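PDB 4HQO: sporozoite surface protein 2 from Plasmodium vivax, which probably serves as the adhesive surface receptor for sporozoite gliding motility, its von Willebrand factor A and thrombospondin domains forming the extracellular adhesive part. Local coordinates for residues G27-Y33 with Y97-T103; T102-T106 with P137-A143; R156-I160 with N171-A175. The protein carries 4 engineered substitutions. One frame throughout, in Å; residues are numbered along the deposited sequence.

Contact 1: G27-Y33 with Y97-T103. With MG (magnesium ion), chain E.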
ATOM      1  N   GLY A  27      -6.975 -19.491 -10.383  1.00 28.35           N
ATOM      2  CA  GLY A  27      -6.409 -20.598 -11.149  1.00 26.45           C
ATOM      3  C   GLY A  27      -7.262 -21.862 -11.109  1.00 28.51           C
ATOM      4  O   GLY A  27      -6.759 -22.980 -11.283  1.00 30.46           O
ATOM      5  N   SER A  28      -8.561 -21.686 -10.867  1.00 29.79           N
ATOM      6  CA  SER A  28      -9.489 -22.801 -10.710  1.00 30.21           C
ATOM      7  C   SER A  28      -9.824 -23.491 -12.038  1.00 31.15           C
ATOM      8  O   SER A  28      -9.548 -22.971 -13.119  1.00 37.00           O
ATOM      9  CB  SER A  28     -10.787 -22.317 -10.063  1.00 25.72           C
ATOM     10  OG  SER A  28     -11.556 -21.531 -10.964  1.00 31.29           O
ATOM     11  N   GLY A  29     -10.453 -24.654 -11.942  1.00 33.31           N
ATOM     12  CA  GLY A  29     -10.837 -25.424 -13.109  1.00 30.66           C
ATOM     13  C   GLY A  29     -11.758 -24.704 -14.074  1.00 37.11           C
ATOM     14  O   GLY A  29     -11.641 -24.887 -15.279  1.00 39.37           O
ATOM     15  N   SER A  30     -12.680 -23.890 -13.563  1.00 38.89           N
ATOM     16  CA  SER A  30     -13.599 -23.169 -14.446  1.00 39.00           C
ATOM     17  C   SER A  30     -12.897 -22.141 -15.346  1.00 31.38           C
ATOM     18  O   SER A  30     -13.406 -21.780 -16.406  1.00 37.89           O
ATOM     19  CB  SER A  30     -14.736 -22.514 -13.663  1.00 30.46           C
ATOM     20  OG  SER A  30     -14.234 -21.583 -12.723  1.00 37.20           O
ATOM     21  N   ILE A  31     -11.727 -21.675 -14.940  1.00 35.37           N
ATOM     22  CA  ILE A  31     -10.969 -20.773 -15.801  1.00 35.82           C
ATOM     23  C   ILE A  31     -10.624 -21.482 -17.116  1.00 39.55           C
ATOM     24  O   ILE A  31     -10.911 -20.981 -18.204  1.00 41.50           O
ATOM     25  CB  ILE A  31      -9.705 -20.272 -15.100  1.00 31.95           C
ATOM     26  CG1 ILE A  31     -10.098 -19.502 -13.842  1.00 29.59           C
ATOM     27  CG2 ILE A  31      -8.881 -19.399 -16.039  1.00 32.29           C
ATOM     28  CD1 ILE A  31     -11.076 -18.370 -14.109  1.00 31.21           C
ATOM     29  N   GLY A  32     -10.043 -22.669 -17.012  1.00 35.37           N
ATOM     30  CA  GLY A  32      -9.761 -23.459 -18.194  1.00 40.54           C
ATOM     31  C   GLY A  32      -8.354 -23.241 -18.724  1.00 46.81           C
ATOM     32  O   GLY A  32      -7.844 -22.124 -18.738  1.00 42.13           O
ATOM     33  N   TYR A  33      -7.725 -24.329 -19.151  1.00 41.67           N
ATOM     34  CA  TYR A  33      -6.395 -24.267 -19.724  1.00 38.25           C
ATOM     35  C   TYR A  33      -6.298 -23.363 -20.962  1.00 31.67           C
ATOM     36  O   TYR A  33      -5.412 -22.516 -21.021  1.00 39.92           O
ATOM     37  CB  TYR A  33      -5.862 -25.672 -20.038  1.00 42.85           C
ATOM     38  CG  TYR A  33      -4.486 -25.646 -20.670  1.00 41.12           C
ATOM     39  CD1 TYR A  33      -3.362 -25.395 -19.900  1.00 37.98           C
ATOM     40  CD2 TYR A  33      -4.317 -25.857 -22.036  1.00 39.95           C
ATOM     41  CE1 TYR A  33      -2.105 -25.365 -20.457  1.00 37.73           C
ATOM     42  CE2 TYR A  33      -3.053 -25.828 -22.613  1.00 44.00           C
ATOM     43  CZ  TYR A  33      -1.955 -25.577 -21.813  1.00 40.48           C
ATOM     44  OH  TYR A  33      -0.698 -25.539 -22.348  1.00 45.39           O
ATOM     45  N   TYR A  97       1.842 -24.493 -14.661  1.00 32.87           N
ATOM     46  CA  TYR A  97       0.565 -24.555 -13.957  1.00 33.98           C
ATOM     47  C   TYR A  97      -0.604 -24.730 -14.920  1.00 37.11           C
ATOM     48  O   TYR A  97      -0.756 -23.948 -15.859  1.00 34.62           O
ATOM     49  CB  TYR A  97       0.340 -23.319 -13.078  1.00 27.26           C
ATOM     50  CG  TYR A  97      -0.962 -23.413 -12.322  1.00 27.99           C
ATOM     51  CD1 TYR A  97      -1.081 -24.247 -11.221  1.00 23.66           C
ATOM     52  CD2 TYR A  97      -2.087 -22.703 -12.736  1.00 23.24           C
ATOM     53  CE1 TYR A  97      -2.285 -24.368 -10.541  1.00 26.43           C
ATOM     54  CE2 TYR A  97      -3.297 -22.829 -12.073  1.00 23.00           C
ATOM     55  CZ  TYR A  97      -3.386 -23.651 -10.970  1.00 27.15           C
ATOM     56  OH  TYR A  97      -4.588 -23.760 -10.301  1.00 29.92           O
ATOM     57  N   THR A  98      -1.413 -25.764 -14.696  1.00 36.40           N
ATOM     58  CA  THR A  98      -2.674 -25.931 -15.434  1.00 27.06           C
ATOM     59  C   THR A  98      -3.829 -25.781 -14.459  1.00 32.35           C
ATOM     60  O   THR A  98      -3.834 -26.410 -13.394  1.00 33.88           O
ATOM     61  CB  THR A  98      -2.787 -27.291 -16.209  1.00 37.43           C
ATOM     62  OG1 THR A  98      -2.743 -28.382 -15.295  1.00 46.47           O
ATOM     63  CG2 THR A  98      -1.658 -27.453 -17.195  1.00 36.06           C
ATOM     64  N   PRO A  99      -4.798 -24.915 -14.800  1.00 36.39           N
ATOM     65  CA  PRO A  99      -5.910 -24.633 -13.887  1.00 33.03           C
ATOM     66  C   PRO A  99      -6.678 -25.902 -13.543  1.00 36.18           C
ATOM     67  O   PRO A  99      -6.906 -26.737 -14.411  1.00 35.26           O
ATOM     68  CB  PRO A  99      -6.787 -23.669 -14.693  1.00 37.18           C
ATOM     69  CG  PRO A  99      -5.825 -22.979 -15.621  1.00 38.29           C
ATOM     70  CD  PRO A  99      -4.820 -24.044 -15.991  1.00 33.31           C
ATOM     71  N   TYR A 100      -7.050 -26.048 -12.278  1.00 31.86           N
ATOM     72  CA  TYR A 100      -7.851 -27.180 -11.842  1.00 33.92           C
ATOM     73  C   TYR A 100      -8.531 -26.808 -10.531  1.00 36.79           C
ATOM     74  O   TYR A 100      -8.101 -25.889  -9.832  1.00 37.93           O
ATOM     75  CB  TYR A 100      -6.969 -28.420 -11.619  1.00 30.81           C
ATOM     76  CG  TYR A 100      -6.158 -28.334 -10.333  1.00 39.27           C
ATOM     77  CD1 TYR A 100      -4.932 -27.659 -10.302  1.00 35.68           C
ATOM     78  CD2 TYR A 100      -6.625 -28.914  -9.145  1.00 37.28           C
ATOM     79  CE1 TYR A 100      -4.184 -27.566  -9.119  1.00 31.63           C
ATOM     80  CE2 TYR A 100      -5.898 -28.820  -7.963  1.00 34.22           C
ATOM     81  CZ  TYR A 100      -4.676 -28.146  -7.958  1.00 41.40           C
ATOM     82  OH  TYR A 100      -3.945 -28.061  -6.792  1.00 40.37           O
ATOM     83  N   GLY A 101      -9.589 -27.533 -10.194  1.00 33.81           N
ATOM     84  CA  GLY A 101     -10.150 -27.459  -8.865  1.00 33.56           C
ATOM     85  C   GLY A 101     -11.190 -26.387  -8.655  1.00 34.30           C
ATOM     86  O   GLY A 101     -11.671 -25.752  -9.593  1.00 34.06           O
ATOM     87  N   THR A 102     -11.547 -26.198  -7.395  1.00 38.75           N
ATOM     88  CA  THR A 102     -12.563 -25.233  -7.022  1.00 27.58           C
ATOM     89  C   THR A 102     -11.920 -23.842  -6.860  1.00 29.29           C
ATOM     90  O   THR A 102     -10.810 -23.620  -7.338  1.00 32.26           O
ATOM     91  CB  THR A 102     -13.313 -25.708  -5.765  1.00 30.37           C
ATOM     92  OG1 THR A 102     -12.361 -26.043  -4.750  1.00 33.62           O
ATOM     93  CG2 THR A 102     -14.150 -26.986  -6.091  1.00 27.10           C
ATOM     94  N   THR A 103     -12.614 -22.910  -6.211  1.00 32.75           N
ATOM     95  CA  THR A 103     -12.241 -21.494  -6.268  1.00 33.80           C
ATOM     96  C   THR A 103     -12.212 -20.831  -4.887  1.00 32.60           C
ATOM     97  O   THR A 103     -13.206 -20.251  -4.449  1.00 30.19           O
ATOM     98  CB  THR A 103     -13.222 -20.727  -7.174  1.00 32.71           C
ATOM     99  OG1 THR A 103     -13.464 -21.488  -8.364  1.00 40.86           O
ATOM    100  CG2 THR A 103     -12.667 -19.351  -7.540  1.00 24.98           C
TER
HETATM  101 MG    MG E 301     -13.794 -21.751 -10.524  1.00 56.81          MG
HETATM  102  O   HOH W   1     -13.767 -23.920 -10.767  1.00 36.68           O
HETATM  103  O   HOH W   2     -13.648 -19.595 -10.478  1.00 36.80           O
HETATM  104  O   HOH W   3     -15.784 -22.186  -9.913  1.00 47.78           O
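Pro99 loses the most surface where the loops 27-33 and 97-103 meet. The Pro99 ring lies against the turn of 27-33, with Pro99 CB 3.3 Å from Ser28 O and Pro99 CG 3.8 Å from Gly32 O, and Pro99 CA makes a CA-H...O contact of 3.2 Å with Gly27 O. Gly27 O also accepts hydrogen bonds from Tyr97 OH (2.5 Å) and, longer, from Tyr100 N (3.2 Å). A side chain on Gly27 would clash with the Tyr97 hydroxyl. Ser28, the next most covered, brings its CB to 3.0 Å from Thr102 O, while its OG, hydrogen-bonded to Asp26, binds the magnesium ion at 2.3 Å. Ser30 OG and Thr103 OG1, each 2.2 Å from Mg, and three waters complete six ligands, the arrangement of a metal-ion-dependent adhesion site (MIDAS) built on the DxSxS loop. Gly29 N donates to Gly101 O (2.9 Å), and water 1, a metal ligand, bridges Ser30 N and Gly101 O. The paired loops lie beyond the C-terminal end of strand 19-26: one leads into helix 33-49, whose Trp36 packs on both Tyr97 and Pro99, and the other links helices 83-96 and 105-117.

Contact 2: T102-T106 with P137-A143. Engineered in segment 102-106: Ser104 (natural residue Asn). With MG (magnesium ion), chain E.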
ATOM      1  N   THR A 102     -11.547 -26.198  -7.395  1.00 38.75           N
ATOM      2  CA  THR A 102     -12.563 -25.233  -7.022  1.00 27.58           C
ATOM      3  C   THR A 102     -11.920 -23.842  -6.860  1.00 29.29           C
ATOM      4  O   THR A 102     -10.810 -23.620  -7.338  1.00 32.26           O
ATOM      5  CB  THR A 102     -13.313 -25.708  -5.765  1.00 30.37           C
ATOM      6  OG1 THR A 102     -12.361 -26.043  -4.750  1.00 33.62           O
ATOM      7  CG2 THR A 102     -14.150 -26.986  -6.091  1.00 27.10           C
ATOM      8  N   THR A 103     -12.614 -22.910  -6.211  1.00 32.75           N
ATOM      9  CA  THR A 103     -12.241 -21.494  -6.268  1.00 33.80           C
ATOM     10  C   THR A 103     -12.212 -20.831  -4.887  1.00 32.60           C
ATOM     11  O   THR A 103     -13.206 -20.251  -4.449  1.00 30.19           O
ATOM     12  CB  THR A 103     -13.222 -20.727  -7.174  1.00 32.71           C
ATOM     13  OG1 THR A 103     -13.464 -21.488  -8.364  1.00 40.86           O
ATOM     14  CG2 THR A 103     -12.667 -19.351  -7.540  1.00 24.98           C
ATOM     15  N   SER A 104     -11.071 -20.925  -4.209  1.00 28.32           N
ATOM     16  CA  SER A 104     -10.910 -20.374  -2.868  1.00 32.35           C
ATOM     17  C   SER A 104     -10.768 -18.843  -2.862  1.00 32.11           C
ATOM     18  O   SER A 104      -9.745 -18.295  -2.434  1.00 24.82           O
ATOM     19  CB  SER A 104      -9.692 -21.003  -2.201  1.00 31.42           C
ATOM     20  OG  SER A 104      -9.907 -22.379  -1.964  1.00 41.53           O
ATOM     21  N   MET A 105     -11.800 -18.149  -3.323  1.00 27.72           N
ATOM     22  CA  MET A 105     -11.684 -16.702  -3.511  1.00 28.48           C
ATOM     23  C   MET A 105     -11.678 -15.952  -2.173  1.00 31.20           C
ATOM     24  O   MET A 105     -10.939 -14.988  -1.996  1.00 31.48           O
ATOM     25  CB  MET A 105     -12.809 -16.189  -4.412  1.00 26.22           C
ATOM     26  CG  MET A 105     -12.764 -14.699  -4.667  1.00 26.97           C
ATOM     27  SD  MET A 105     -14.197 -14.113  -5.582  1.00 30.99           S
ATOM     28  CE  MET A 105     -14.010 -15.047  -7.101  1.00 25.81           C
ATOM     29  N   THR A 106     -12.504 -16.405  -1.239  1.00 28.40           N
ATOM     30  CA  THR A 106     -12.583 -15.795   0.087  1.00 26.08           C
ATOM     31  C   THR A 106     -11.236 -15.933   0.800  1.00 34.01           C
ATOM     32  O   THR A 106     -10.755 -14.987   1.410  1.00 30.03           O
ATOM     33  CB  THR A 106     -13.691 -16.452   0.931  1.00 24.83           C
ATOM     34  OG1 THR A 106     -14.964 -16.189   0.328  1.00 34.78           O
ATOM     35  CG2 THR A 106     -13.673 -15.940   2.393  1.00 24.73           C
ATOM     36  N   PRO A 137     -17.045 -18.031  -7.098  1.00 33.18           N
ATOM     37  CA  PRO A 137     -16.321 -18.478  -5.901  1.00 27.95           C
ATOM     38  C   PRO A 137     -16.984 -19.692  -5.250  1.00 31.35           C
ATOM     39  O   PRO A 137     -18.124 -20.040  -5.584  1.00 30.60           O
ATOM     40  CB  PRO A 137     -16.411 -17.260  -4.967  1.00 27.52           C
ATOM     41  CG  PRO A 137     -17.711 -16.608  -5.354  1.00 35.25           C
ATOM     42  CD  PRO A 137     -17.794 -16.783  -6.861  1.00 36.56           C
ATOM     43  N   ASN A 138     -16.266 -20.327  -4.329  1.00 29.62           N
ATOM     44  CA  ASN A 138     -16.817 -21.438  -3.564  1.00 30.04           C
ATOM     45  C   ASN A 138     -17.993 -21.013  -2.694  1.00 34.35           C
ATOM     46  O   ASN A 138     -18.870 -21.823  -2.410  1.00 35.61           O
ATOM     47  CB  ASN A 138     -15.743 -22.100  -2.702  1.00 32.40           C
ATOM     48  CG  ASN A 138     -14.752 -22.916  -3.523  1.00 37.79           C
ATOM     49  OD1 ASN A 138     -14.971 -23.176  -4.704  1.00 36.37           O
ATOM     50  ND2 ASN A 138     -13.667 -23.336  -2.887  1.00 32.94           N
ATOM     51  N   SER A 139     -17.994 -19.753  -2.259  1.00 26.91           N
ATOM     52  CA  SER A 139     -19.098 -19.194  -1.476  1.00 32.11           C
ATOM     53  C   SER A 139     -19.340 -17.743  -1.869  1.00 28.18           C
ATOM     54  O   SER A 139     -18.494 -16.893  -1.625  1.00 30.38           O
ATOM     55  CB  SER A 139     -18.792 -19.248   0.016  1.00 30.51           C
ATOM     56  OG  SER A 139     -19.864 -18.694   0.753  1.00 36.44           O
ATOM     57  N   LYS A 140     -20.480 -17.473  -2.493  1.00 31.36           N
ATOM     58  CA  LYS A 140     -20.789 -16.124  -2.959  1.00 35.29           C
ATOM     59  C   LYS A 140     -20.779 -15.116  -1.827  1.00 36.68           C
ATOM     60  O   LYS A 140     -20.110 -14.090  -1.916  1.00 36.95           O
ATOM     61  CB  LYS A 140     -22.141 -16.071  -3.678  1.00 39.11           C
ATOM     62  CG  LYS A 140     -22.076 -16.527  -5.132  1.00 52.69           C
ATOM     63  CD  LYS A 140     -23.335 -16.144  -5.896  1.00 60.73           C
ATOM     64  CE  LYS A 140     -23.262 -16.633  -7.338  1.00 65.72           C
ATOM     65  NZ  LYS A 140     -24.452 -16.225  -8.144  1.00 73.68           N
ATOM     66  N   TYR A 141     -21.522 -15.397  -0.763  1.00 34.48           N
ATOM     67  CA  TYR A 141     -21.639 -14.409   0.298  1.00 33.94           C
ATOM     68  C   TYR A 141     -20.311 -14.204   1.006  1.00 38.60           C
ATOM     69  O   TYR A 141     -19.943 -13.077   1.287  1.00 37.94           O
ATOM     70  CB  TYR A 141     -22.731 -14.748   1.310  1.00 35.26           C
ATOM     71  CG  TYR A 141     -22.854 -13.665   2.360  1.00 47.19           C
ATOM     72  CD1 TYR A 141     -23.493 -12.462   2.072  1.00 46.62           C
ATOM     73  CD2 TYR A 141     -22.288 -13.819   3.617  1.00 37.02           C
ATOM     74  CE1 TYR A 141     -23.590 -11.459   3.023  1.00 51.94           C
ATOM     75  CE2 TYR A 141     -22.375 -12.817   4.572  1.00 45.81           C
ATOM     76  CZ  TYR A 141     -23.036 -11.643   4.274  1.00 49.72           C
ATOM     77  OH  TYR A 141     -23.138 -10.652   5.230  1.00 53.58           O
ATOM     78  N   ARG A 142     -19.591 -15.288   1.277  1.00 34.13           N
ATOM     79  CA  ARG A 142     -18.323 -15.186   1.995  1.00 29.43           C
ATOM     80  C   ARG A 142     -17.313 -14.321   1.253  1.00 41.33           C
ATOM     81  O   ARG A 142     -16.566 -13.571   1.880  1.00 32.15           O
ATOM     82  CB  ARG A 142     -17.735 -16.566   2.316  1.00 29.19           C
ATOM     83  CG  ARG A 142     -18.550 -17.344   3.355  1.00 34.60           C
ATOM     84  CD  ARG A 142     -17.746 -18.475   3.982  1.00 38.67           C
ATOM     85  NE  ARG A 142     -16.545 -17.982   4.648  1.00 53.11           N
ATOM     86  CZ  ARG A 142     -15.860 -18.658   5.564  1.00 67.95           C
ATOM     87  NH1 ARG A 142     -16.253 -19.869   5.935  1.00 67.46           N
ATOM     88  NH2 ARG A 142     -14.778 -18.120   6.110  1.00 78.85           N
ATOM     89  N   ALA A 143     -17.304 -14.416  -0.075  1.00 26.81           N
ATOM     90  CA  ALA A 143     -16.411 -13.596  -0.887  1.00 29.43           C
ATOM     91  C   ALA A 143     -16.840 -12.126  -0.885  1.00 32.81           C
ATOM     92  O   ALA A 143     -16.001 -11.231  -0.778  1.00 34.73           O
ATOM     93  CB  ALA A 143     -16.308 -14.142  -2.330  1.00 26.47           C
TER
HETATM   94 MG    MG E 301     -13.794 -21.751 -10.524  1.00 56.81          MG
HETATM   95  O   HOH W   4     -11.302 -25.149  -2.225  1.00 43.57           O
HETATM   96  O   HOH W   5     -15.763 -23.216  -7.298  1.00 41.35           O
HETATM   97  O   HOH W   2     -13.648 -19.595 -10.478  1.00 36.80           O
HETATM   98  O   HOH W   3     -15.784 -22.186  -9.913  1.00 47.78           O
HETATM   99  O   HOH W   1     -13.767 -23.920 -10.767  1.00 36.68           O
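Asn138 reaches across to the metal-binding loop and pairs with Thr103 twice: its OD1 accepts from Thr103 N (2.8 Å), and its own backbone N donates to Thr103 O (3.1 Å). Water 5 adds a third link, donating to Asn138 OD1 (2.7 Å) and hydrogen-bonding Thr103 OG1 (3.1 Å). Asn138 thus binds both the N and the O of Thr103, while Thr103 OG1 coordinates magnesium at 2.2 Å. Thr103 O also accepts from Met105 N (2.8 Å), closing an inverse gamma turn centred on Ser104, an engineered residue at the N-cap of helix 105-117 whose OG hydrogen-bonds to Gly66 O. Beyond the turn the contact becomes packing. Met105 CB lies 3.8 Å from Pro137 CB and its SD 3.9 Å from Ala143 CB, with Phe170 of helix 168-175 touching all three side chains. Thr106, as heavily covered as Asn138, fits against the first turn of helix 140-152, its OG1 3.4 Å from Arg142 CB. Ser139 N-caps that turn, its OG accepting a weak bond from Arg142 N (3.5 Å). Two helix starts packed together next to a metal-coordinating threonine are consistent with the MIDAS of a von Willebrand factor A domain.

Contact 3: R156-I160 with N171-A175; sequences RLAVI and NRLIA. Engineered in segment 156-160: Arg156 (natural residue Ser).
This is buried apolar packing of a helix on a sheet, between strand 156-160 of the central sheet and the C-terminal part of helix 168-175. The extended strand and the helical segment 171-175 run nearly antiparallel, at 169°, with axes 8.3 Å apart at closest approach; the nearest CA pair is Val159 and Ala175, at 5.9 Å. Alternation along the strand turns Leu157 and Val159 toward the helix and Ala158 and Ile160 away, onto helix 192-203. Val159 (chi1 t) sits centrally, with CG2 3.5 Å from Ala175 CB and 4.0 Å from Ile174 CG2, and CG1 4.0 Å from Asn171 CG. Asn171 (chi1 m) points toward the strand, its ND2 hydrogen-bonded to Tyr187 OH. Leu157 (t, p) places CD2 3.3 Å from Ile174 O. No direct hydrogen bond crosses, but water 6 donates to Leu157 O (2.8 Å) and Ala175 O (2.5 Å). Strand 156-161, helix 168-175 and parallel strand 187-188 form a beta-alpha-beta unit, the repeating element of the Rossmann-like von Willebrand factor A fold.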
ATOM      1  N   ARG A 156      -8.637  -0.343  -1.949  1.00 37.27           N
ATOM      2  CA  ARG A 156      -9.278  -0.215  -3.261  1.00 32.56           C
ATOM      3  C   ARG A 156      -9.330  -1.581  -3.925  1.00 32.15           C
ATOM      4  O   ARG A 156      -8.395  -2.363  -3.792  1.00 33.72           O
ATOM      5  CB  ARG A 156      -8.516   0.769  -4.156  1.00 33.96           C
ATOM      6  CG  ARG A 156      -8.528   2.210  -3.654  1.00 60.58           C
ATOM      7  CD  ARG A 156      -7.289   2.530  -2.827  1.00 73.59           C
ATOM      8  NE  ARG A 156      -7.289   3.908  -2.336  1.00 89.22           N
ATOM      9  CZ  ARG A 156      -6.893   4.960  -3.047  1.00 95.38           C
ATOM     10  NH1 ARG A 156      -6.465   4.803  -4.297  1.00 93.56           N
ATOM     11  NH2 ARG A 156      -6.927   6.174  -2.511  1.00 98.13           N
ATOM     12  N   LEU A 157     -10.419  -1.872  -4.631  1.00 36.94           N
ATOM     13  CA  LEU A 157     -10.581  -3.167  -5.293  1.00 33.93           C
ATOM     14  C   LEU A 157     -10.943  -3.012  -6.759  1.00 33.21           C
ATOM     15  O   LEU A 157     -11.949  -2.389  -7.105  1.00 34.90           O
ATOM     16  CB  LEU A 157     -11.653  -4.025  -4.600  1.00 35.14           C
ATOM     17  CG  LEU A 157     -12.027  -5.322  -5.342  1.00 34.66           C
ATOM     18  CD1 LEU A 157     -10.886  -6.334  -5.313  1.00 35.10           C
ATOM     19  CD2 LEU A 157     -13.317  -5.960  -4.795  1.00 35.42           C
ATOM     20  N   ALA A 158     -10.114  -3.583  -7.624  1.00 31.17           N
ATOM     21  CA  ALA A 158     -10.421  -3.601  -9.040  1.00 36.75           C
ATOM     22  C   ALA A 158     -10.598  -5.054  -9.441  1.00 31.35           C
ATOM     23  O   ALA A 158      -9.834  -5.927  -9.008  1.00 29.32           O
ATOM     24  CB  ALA A 158      -9.303  -2.942  -9.848  1.00 30.69           C
ATOM     25  N   VAL A 159     -11.620  -5.321 -10.246  1.00 31.49           N
ATOM     26  CA  VAL A 159     -11.870  -6.683 -10.703  1.00 30.86           C
ATOM     27  C   VAL A 159     -11.592  -6.802 -12.197  1.00 29.54           C
ATOM     28  O   VAL A 159     -12.048  -5.971 -12.987  1.00 36.44           O
ATOM     29  CB  VAL A 159     -13.319  -7.149 -10.391  1.00 30.19           C
ATOM     30  CG1 VAL A 159     -13.505  -8.620 -10.779  1.00 30.61           C
ATOM     31  CG2 VAL A 159     -13.635  -6.948  -8.907  1.00 32.35           C
ATOM     32  N   ILE A 160     -10.826  -7.825 -12.575  1.00 32.51           N
ATOM     33  CA  ILE A 160     -10.565  -8.121 -13.987  1.00 34.71           C
ATOM     34  C   ILE A 160     -11.191  -9.464 -14.337  1.00 31.41           C
ATOM     35  O   ILE A 160     -10.881 -10.485 -13.724  1.00 29.95           O
ATOM     36  CB  ILE A 160      -9.058  -8.191 -14.292  1.00 30.07           C
ATOM     37  CG1 ILE A 160      -8.355  -6.922 -13.815  1.00 30.03           C
ATOM     38  CG2 ILE A 160      -8.821  -8.390 -15.802  1.00 28.82           C
ATOM     39  CD1 ILE A 160      -8.871  -5.684 -14.457  1.00 34.00           C
ATOM     40  N   ASN A 171     -19.146 -10.505 -10.685  1.00 37.30           N
ATOM     41  CA  ASN A 171     -17.950  -9.667 -10.766  1.00 36.35           C
ATOM     42  C   ASN A 171     -18.273  -8.199 -10.533  1.00 33.47           C
ATOM     43  O   ASN A 171     -17.545  -7.513  -9.822  1.00 33.66           O
ATOM     44  CB  ASN A 171     -17.234  -9.838 -12.109  1.00 31.10           C
ATOM     45  CG  ASN A 171     -16.332 -11.065 -12.144  1.00 30.99           C
ATOM     46  OD1 ASN A 171     -16.048 -11.670 -11.115  1.00 33.00           O
ATOM     47  ND2 ASN A 171     -15.856 -11.416 -13.335  1.00 32.10           N
ATOM     48  N   ARG A 172     -19.367  -7.730 -11.128  1.00 31.06           N
ATOM     49  CA  ARG A 172     -19.792  -6.349 -10.968  1.00 37.16           C
ATOM     50  C   ARG A 172     -20.240  -6.105  -9.533  1.00 42.34           C
ATOM     51  O   ARG A 172     -20.000  -5.037  -8.965  1.00 37.95           O
ATOM     52  CB  ARG A 172     -20.937  -6.009 -11.930  1.00 41.20           C
ATOM     53  CG  ARG A 172     -20.524  -5.866 -13.392  1.00 40.14           C
ATOM     54  CD  ARG A 172     -21.707  -5.474 -14.273  1.00 51.56           C
ATOM     55  NE  ARG A 172     -21.695  -4.049 -14.598  1.00 74.75           N
ATOM     56  CZ  ARG A 172     -22.494  -3.141 -14.045  1.00 84.81           C
ATOM     57  NH1 ARG A 172     -23.392  -3.500 -13.137  1.00 89.42           N
ATOM     58  NH2 ARG A 172     -22.400  -1.870 -14.408  1.00 87.74           N
ATOM     59  N   LEU A 173     -20.891  -7.102  -8.948  1.00 38.66           N
ATOM     60  CA  LEU A 173     -21.386  -6.975  -7.587  1.00 45.38           C
ATOM     61  C   LEU A 173     -20.217  -6.841  -6.614  1.00 31.15           C
ATOM     62  O   LEU A 173     -20.173  -5.917  -5.817  1.00 40.16           O
ATOM     63  CB  LEU A 173     -22.279  -8.164  -7.219  1.00 40.72           C
ATOM     64  CG  LEU A 173     -22.983  -8.082  -5.870  1.00 38.63           C
ATOM     65  CD1 LEU A 173     -23.864  -6.847  -5.801  1.00 38.27           C
ATOM     66  CD2 LEU A 173     -23.804  -9.346  -5.643  1.00 44.67           C
ATOM     67  N   ILE A 174     -19.249  -7.738  -6.702  1.00 34.23           N
ATOM     68  CA  ILE A 174     -18.119  -7.675  -5.786  1.00 36.85           C
ATOM     69  C   ILE A 174     -17.255  -6.429  -6.041  1.00 44.03           C
ATOM     70  O   ILE A 174     -16.610  -5.918  -5.130  1.00 38.09           O
ATOM     71  CB  ILE A 174     -17.280  -8.979  -5.794  1.00 34.89           C
ATOM     72  CG1 ILE A 174     -16.399  -9.054  -4.544  1.00 36.05           C
ATOM     73  CG2 ILE A 174     -16.424  -9.105  -7.084  1.00 29.61           C
ATOM     74  CD1 ILE A 174     -15.757 -10.415  -4.324  1.00 29.10           C
ATOM     75  N   ALA A 175     -17.274  -5.922  -7.269  1.00 42.79           N
ATOM     76  CA  ALA A 175     -16.507  -4.718  -7.604  1.00 40.99           C
ATOM     77  C   ALA A 175     -17.201  -3.450  -7.101  1.00 43.13           C
ATOM     78  O   ALA A 175     -16.580  -2.397  -6.965  1.00 40.04           O
ATOM     79  CB  ALA A 175     -16.279  -4.629  -9.102  1.00 29.30           C
TER
HETATM   80  O   HOH W   6     -14.372  -2.003  -5.775  1.00 39.58           O

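In the fold
All three contacts belong to the von Willebrand factor A domain, but they run from its metal-binding end into its interior. Contacts 1 and 2, both partly buried, share Thr102 and Thr103 and the same magnesium ion with its three waters; both mix polar loop chemistry with apolar packing, round Pro99 in contact 1 and at the helix starts in contact 2. Contact 3 is wholly buried and mainly apolar, with the polar Asn171 at one end and one bridging water, and holds no metal ligand. It continues directly from contact 2: helix 140-152 precedes strand 156-161 in the chain, and Ile174 CD1 packs 3.6 Å from Ala143 O and 4.2 Å from Met105 SD. Contacts 1 and 3 do not touch.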